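Local coordinates for protein alcohol oxidase (Myceliophthora thermophila, PDB 6F74) that probably oxidises its substrates with molecular oxygen through a bound flavin-adenine dinucleotide, as a VAO-type flavoprotein oxidase, at residues A[240-245]-A[290-295]. Numbering follows the deposited sequence.
Sequences WPSGGG and GGPGYG. With FAD (flavin-adenine dinucleotide), chain I.
Ser242 and Gly291 join two glycine-rich loops of the PCMH-type FAD-binding fold, the short helix 239-242 running into one and the other leading into strand 296-306. Gly291, its positive phi suiting a glycine, donates from N to Ser242 O over 2.9 Å, from above the carbonyl plane, with an N-H...O angle of 153°. With chi1 at 75°, Ser242 OG sits between its own N and carbonyl carbon, turned back to Gly238 O, which bonds it; a small hydroxyl suits this place, because Gly291 packs against it, Gly291 C being 3.4 Å from Ser242 OG. The pyrrolidine of Pro292 stands beside this serine and touches the adenosine ribose, Pro292 CG lying 3.4 Å from FAD O3B, while Arg164 and Cys578 line it from other loops.

At the flavin end, CG of Trp240 is anti to the backbone N (chi1 -171°), swinging the pyrrole atoms CD1 and NE1 toward the cofactor: Trp240 CD1 comes within 3.1 Å of FAD O2' and Trp240 NE1 within 3.3 Å of FAD O2. Gly245 CA lies 3.4 Å above the centre of the indole, where a CB would collide with Trp240 CE3, and Trp212 meets the ring edge-to-face. With an alanine in place of Trp240, Gly245 CA and the ribityl O2' would probably lose the indole they pack against, leaving the flavin's pyrimidine end less closely held. Within 290-295 the Tyr294 ring, packed on helix 281-287, turns its edge to Gly290 C and Gly291 O; a CB on Gly290 would collide with Tyr294 OH, which donates to Gly290 O at 2.6 Å.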
ATOM      1  N   TRP A 240      -2.876  -4.626   2.536  1.00 18.63           N
ATOM      2  CA  TRP A 240      -1.519  -4.493   3.055  1.00 18.75           C
ATOM      3  C   TRP A 240      -0.773  -5.846   3.048  1.00 19.12           C
ATOM      4  O   TRP A 240       0.218  -5.966   2.319  1.00 19.13           O
ATOM      5  CB  TRP A 240      -1.484  -3.768   4.421  1.00 18.83           C
ATOM      6  CG  TRP A 240      -0.125  -3.403   4.901  1.00 18.92           C
ATOM      7  CD1 TRP A 240       0.516  -2.217   4.752  1.00 18.72           C
ATOM      8  CD2 TRP A 240       0.759  -4.242   5.648  1.00 19.31           C
ATOM      9  NE1 TRP A 240       1.759  -2.274   5.327  1.00 18.92           N
ATOM     10  CE2 TRP A 240       1.923  -3.505   5.898  1.00 19.29           C
ATOM     11  CE3 TRP A 240       0.684  -5.558   6.104  1.00 19.72           C
ATOM     12  CZ2 TRP A 240       3.007  -4.033   6.582  1.00 19.64           C
ATOM     13  CZ3 TRP A 240       1.761  -6.079   6.797  1.00 20.11           C
ATOM     14  CH2 TRP A 240       2.905  -5.317   7.048  1.00 20.06           C
ATOM     15  N   PRO A 241      -1.284  -6.885   3.783  1.00 19.48           N
ATOM     16  CA  PRO A 241      -0.593  -8.165   3.785  1.00 19.92           C
ATOM     17  C   PRO A 241      -0.715  -8.929   2.456  1.00 19.96           C
ATOM     18  O   PRO A 241       0.218  -9.583   2.030  1.00 20.22           O
ATOM     19  CB  PRO A 241      -1.286  -8.938   4.933  1.00 20.34           C
ATOM     20  CG  PRO A 241      -2.682  -8.435   4.907  1.00 20.08           C
ATOM     21  CD  PRO A 241      -2.537  -6.960   4.564  1.00 19.57           C
ATOM     22  N   SER A 242      -1.842  -8.805   1.787  1.00 19.73           N
ATOM     23  CA  SER A 242      -2.105  -9.598   0.564  1.00 19.85           C
ATOM     24  C   SER A 242      -1.181  -9.231  -0.603  1.00 19.72           C
ATOM     25  O   SER A 242      -0.887 -10.065  -1.477  1.00 20.00           O
ATOM     26  CB  SER A 242      -3.583  -9.472   0.142  1.00 19.65           C
ATOM     27  OG  SER A 242      -3.864  -8.216  -0.464  1.00 19.19           O
ATOM     28  N   GLY A 243      -0.729  -7.978  -0.599  1.00 19.36           N
ATOM     29  CA  GLY A 243       0.216  -7.502  -1.580  1.00 19.28           C
ATOM     30  C   GLY A 243       1.677  -7.621  -1.218  1.00 19.49           C
ATOM     31  O   GLY A 243       2.553  -7.395  -2.078  1.00 19.52           O
ATOM     32  N   GLY A 244       1.959  -7.995   0.028  1.00 19.69           N
ATOM     33  CA  GLY A 244       3.329  -7.914   0.552  1.00 19.87           C
ATOM     34  C   GLY A 244       3.354  -7.314   1.930  1.00 19.80           C
ATOM     35  O   GLY A 244       3.419  -8.038   2.891  1.00 20.15           O
ATOM     36  N   GLY A 245       3.299  -5.999   2.022  1.00 19.41           N
ATOM     37  CA  GLY A 245       3.326  -5.294   3.305  1.00 19.38           C
ATOM     38  C   GLY A 245       4.723  -5.109   3.873  1.00 19.57           C
ATOM     39  O   GLY A 245       5.270  -6.048   4.433  1.00 19.98           O
ATOM     40  N   GLY A 290      -0.662 -12.781  -3.458  1.00 21.09           N
ATOM     41  CA  GLY A 290      -1.390 -12.737  -4.722  1.00 21.02           C
ATOM     42  C   GLY A 290      -2.433 -11.664  -4.834  1.00 20.47           C
ATOM     43  O   GLY A 290      -3.264 -11.724  -5.722  1.00 20.46           O
ATOM     44  N   GLY A 291      -2.401 -10.689  -3.929  1.00 20.07           N
ATOM     45  CA  GLY A 291      -3.302  -9.577  -3.974  1.00 19.60           C
ATOM     46  C   GLY A 291      -4.664  -9.836  -3.395  1.00 19.55           C
ATOM     47  O   GLY A 291      -4.873 -10.833  -2.729  1.00 19.88           O
ATOM     48  N   PRO A 292      -5.601  -8.896  -3.609  1.00 19.19           N
ATOM     49  CA  PRO A 292      -6.984  -9.049  -3.181  1.00 19.15           C
ATOM     50  C   PRO A 292      -7.826  -9.792  -4.180  1.00 19.34           C
ATOM     51  O   PRO A 292      -7.410  -9.995  -5.322  1.00 19.47           O
ATOM     52  CB  PRO A 292      -7.475  -7.606  -3.037  1.00 18.72           C
ATOM     53  CG  PRO A 292      -6.389  -6.724  -3.622  1.00 18.55           C
ATOM     54  CD  PRO A 292      -5.398  -7.604  -4.276  1.00 18.85           C
ATOM     55  N   GLY A 293      -9.009 -10.189  -3.730  1.00 19.41           N
ATOM     56  CA  GLY A 293     -10.086 -10.650  -4.622  1.00 19.52           C
ATOM     57  C   GLY A 293     -10.356 -12.132  -4.649  1.00 20.03           C
ATOM     58  O   GLY A 293     -10.956 -12.620  -5.610  1.00 20.21           O
ATOM     59  N   TYR A 294      -9.879 -12.857  -3.635  1.00 20.33           N
ATOM     60  CA  TYR A 294     -10.089 -14.308  -3.543  1.00 20.91           C
ATOM     61  C   TYR A 294     -11.288 -14.646  -2.665  1.00 21.04           C
ATOM     62  O   TYR A 294     -11.916 -15.684  -2.838  1.00 21.48           O
ATOM     63  CB  TYR A 294      -8.832 -15.026  -3.063  1.00 21.31           C
ATOM     64  CG  TYR A 294      -7.642 -14.769  -3.945  1.00 21.26           C
ATOM     65  CD1 TYR A 294      -7.429 -15.521  -5.098  1.00 21.65           C
ATOM     66  CD2 TYR A 294      -6.739 -13.753  -3.647  1.00 20.88           C
ATOM     67  CE1 TYR A 294      -6.348 -15.284  -5.914  1.00 21.67           C
ATOM     68  CE2 TYR A 294      -5.654 -13.499  -4.467  1.00 20.88           C
ATOM     69  CZ  TYR A 294      -5.446 -14.272  -5.586  1.00 21.28           C
ATOM     70  OH  TYR A 294      -4.351 -14.038  -6.384  1.00 21.34           O
ATOM     71  N   GLY A 295     -11.644 -13.711  -1.786  1.00 20.68           N
ATOM     72  CA  GLY A 295     -12.706 -13.903  -0.792  1.00 20.83           C
ATOM     73  C   GLY A 295     -12.659 -12.701   0.116  1.00 20.46           C
ATOM     74  O   GLY A 295     -11.727 -11.893   0.000  1.00 20.14           O
TER
HETATM   75  PA  FAD I 601      -8.380  -0.596   1.060  1.00 15.73           P
HETATM   76  O1A FAD I 601      -8.426   0.532   0.032  1.00 16.33           O
HETATM   77  O2A FAD I 601      -9.485  -0.623   2.069  1.00 14.61           O
HETATM   78  O5B FAD I 601      -8.335  -1.954   0.257  1.00 13.82           O
HETATM   79  C5B FAD I 601      -7.230  -2.237  -0.556  1.00 13.38           C
HETATM   80  C4B FAD I 601      -7.557  -3.432  -1.433  1.00 12.87           C
HETATM   81  O4B FAD I 601      -7.742  -4.538  -0.566  1.00 12.82           O
HETATM   82  C3B FAD I 601      -8.824  -3.339  -2.244  1.00 12.31           C
HETATM   83  O3B FAD I 601      -8.648  -4.159  -3.405  1.00 12.69           O
HETATM   84  C2B FAD I 601      -9.871  -4.004  -1.385  1.00 12.77           C
HETATM   85  O2B FAD I 601     -10.912  -4.678  -2.102  1.00 12.30           O
HETATM   86  C1B FAD I 601      -9.063  -5.051  -0.667  1.00 12.89           C
HETATM   87  N9A FAD I 601      -9.509  -5.401   0.686  1.00 13.21           N
HETATM   88  C8A FAD I 601      -9.447  -4.626   1.777  1.00 14.09           C
HETATM   89  N7A FAD I 601      -9.908  -5.281   2.859  1.00 14.08           N
HETATM   90  C5A FAD I 601     -10.258  -6.497   2.449  1.00 13.77           C
HETATM   91  C6A FAD I 601     -10.807  -7.676   3.118  1.00 13.93           C
HETATM   92  N6A FAD I 601     -11.037  -7.585   4.448  1.00 14.13           N
HETATM   93  N1A FAD I 601     -11.057  -8.772   2.355  1.00 13.83           N
HETATM   94  C2A FAD I 601     -10.800  -8.782   1.021  1.00 14.21           C
HETATM   95  N3A FAD I 601     -10.269  -7.730   0.345  1.00 13.99           N
HETATM   96  C4A FAD I 601      -9.986  -6.584   1.018  1.00 13.66           C
HETATM   97  N1  FAD I 601       2.018  -0.015   2.539  1.00 11.40           N
HETATM   98  C2  FAD I 601       3.167  -0.526   3.036  1.00 11.65           C
HETATM   99  O2  FAD I 601       3.562  -1.645   2.618  1.00 12.31           O
HETATM  100  N3  FAD I 601       3.886   0.113   3.981  1.00 11.81           N
HETATM  101  C4  FAD I 601       3.530   1.314   4.469  1.00 12.03           C
HETATM  102  O4  FAD I 601       4.208   1.912   5.331  1.00 13.38           O
HETATM  103  C4X FAD I 601       2.296   1.952   3.965  1.00 11.93           C
HETATM  104  N5  FAD I 601       1.893   3.159   4.410  1.00 11.39           N
HETATM  105  C5X FAD I 601       0.751   3.715   3.935  1.00 10.96           C
HETATM  106  C6  FAD I 601       0.340   4.955   4.421  1.00  9.80           C
HETATM  107  C7  FAD I 601      -0.828   5.556   3.984  1.00  8.66           C
HETATM  108  C7M FAD I 601      -1.109   6.907   4.594  1.00  8.75           C
HETATM  109  C8  FAD I 601      -1.680   4.858   2.979  1.00  7.38           C
HETATM  110  C8M FAD I 601      -3.002   5.425   2.480  1.00  4.60           C
HETATM  111  C9  FAD I 601      -1.261   3.631   2.474  1.00  9.18           C
HETATM  112  C9A FAD I 601      -0.079   3.010   2.912  1.00 10.70           C
HETATM  113  N10 FAD I 601       0.362   1.743   2.442  1.00 12.01           N
HETATM  114  C10 FAD I 601       1.550   1.196   2.948  1.00 11.68           C
HETATM  115  C1' FAD I 601      -0.333   0.999   1.366  1.00 13.09           C
HETATM  116  C2' FAD I 601      -1.273  -0.108   1.713  1.00 14.05           C
HETATM  117  O2' FAD I 601      -0.485  -1.274   1.943  1.00 13.99           O
HETATM  118  C3' FAD I 601      -2.198  -0.379   0.522  1.00 15.12           C
HETATM  119  O3' FAD I 601      -2.825   0.828   0.053  1.00 16.26           O
HETATM  120  C4' FAD I 601      -3.260  -1.419   0.855  1.00 15.51           C
HETATM  121  O4' FAD I 601      -4.086  -1.643  -0.291  1.00 16.74           O
HETATM  122  C5' FAD I 601      -4.104  -0.987   2.044  1.00 15.36           C
HETATM  123  O5' FAD I 601      -5.077  -1.971   2.345  1.00 15.25           O
HETATM  124  P   FAD I 601      -6.389  -1.392   3.014  1.00 15.53           P
HETATM  125  O1P FAD I 601      -6.022  -0.480   4.152  1.00 15.56           O
HETATM  126  O2P FAD I 601      -7.285  -2.561   3.254  1.00 17.65           O
HETATM  127  O3P FAD I 601      -6.937  -0.480   1.794  1.00 15.91           O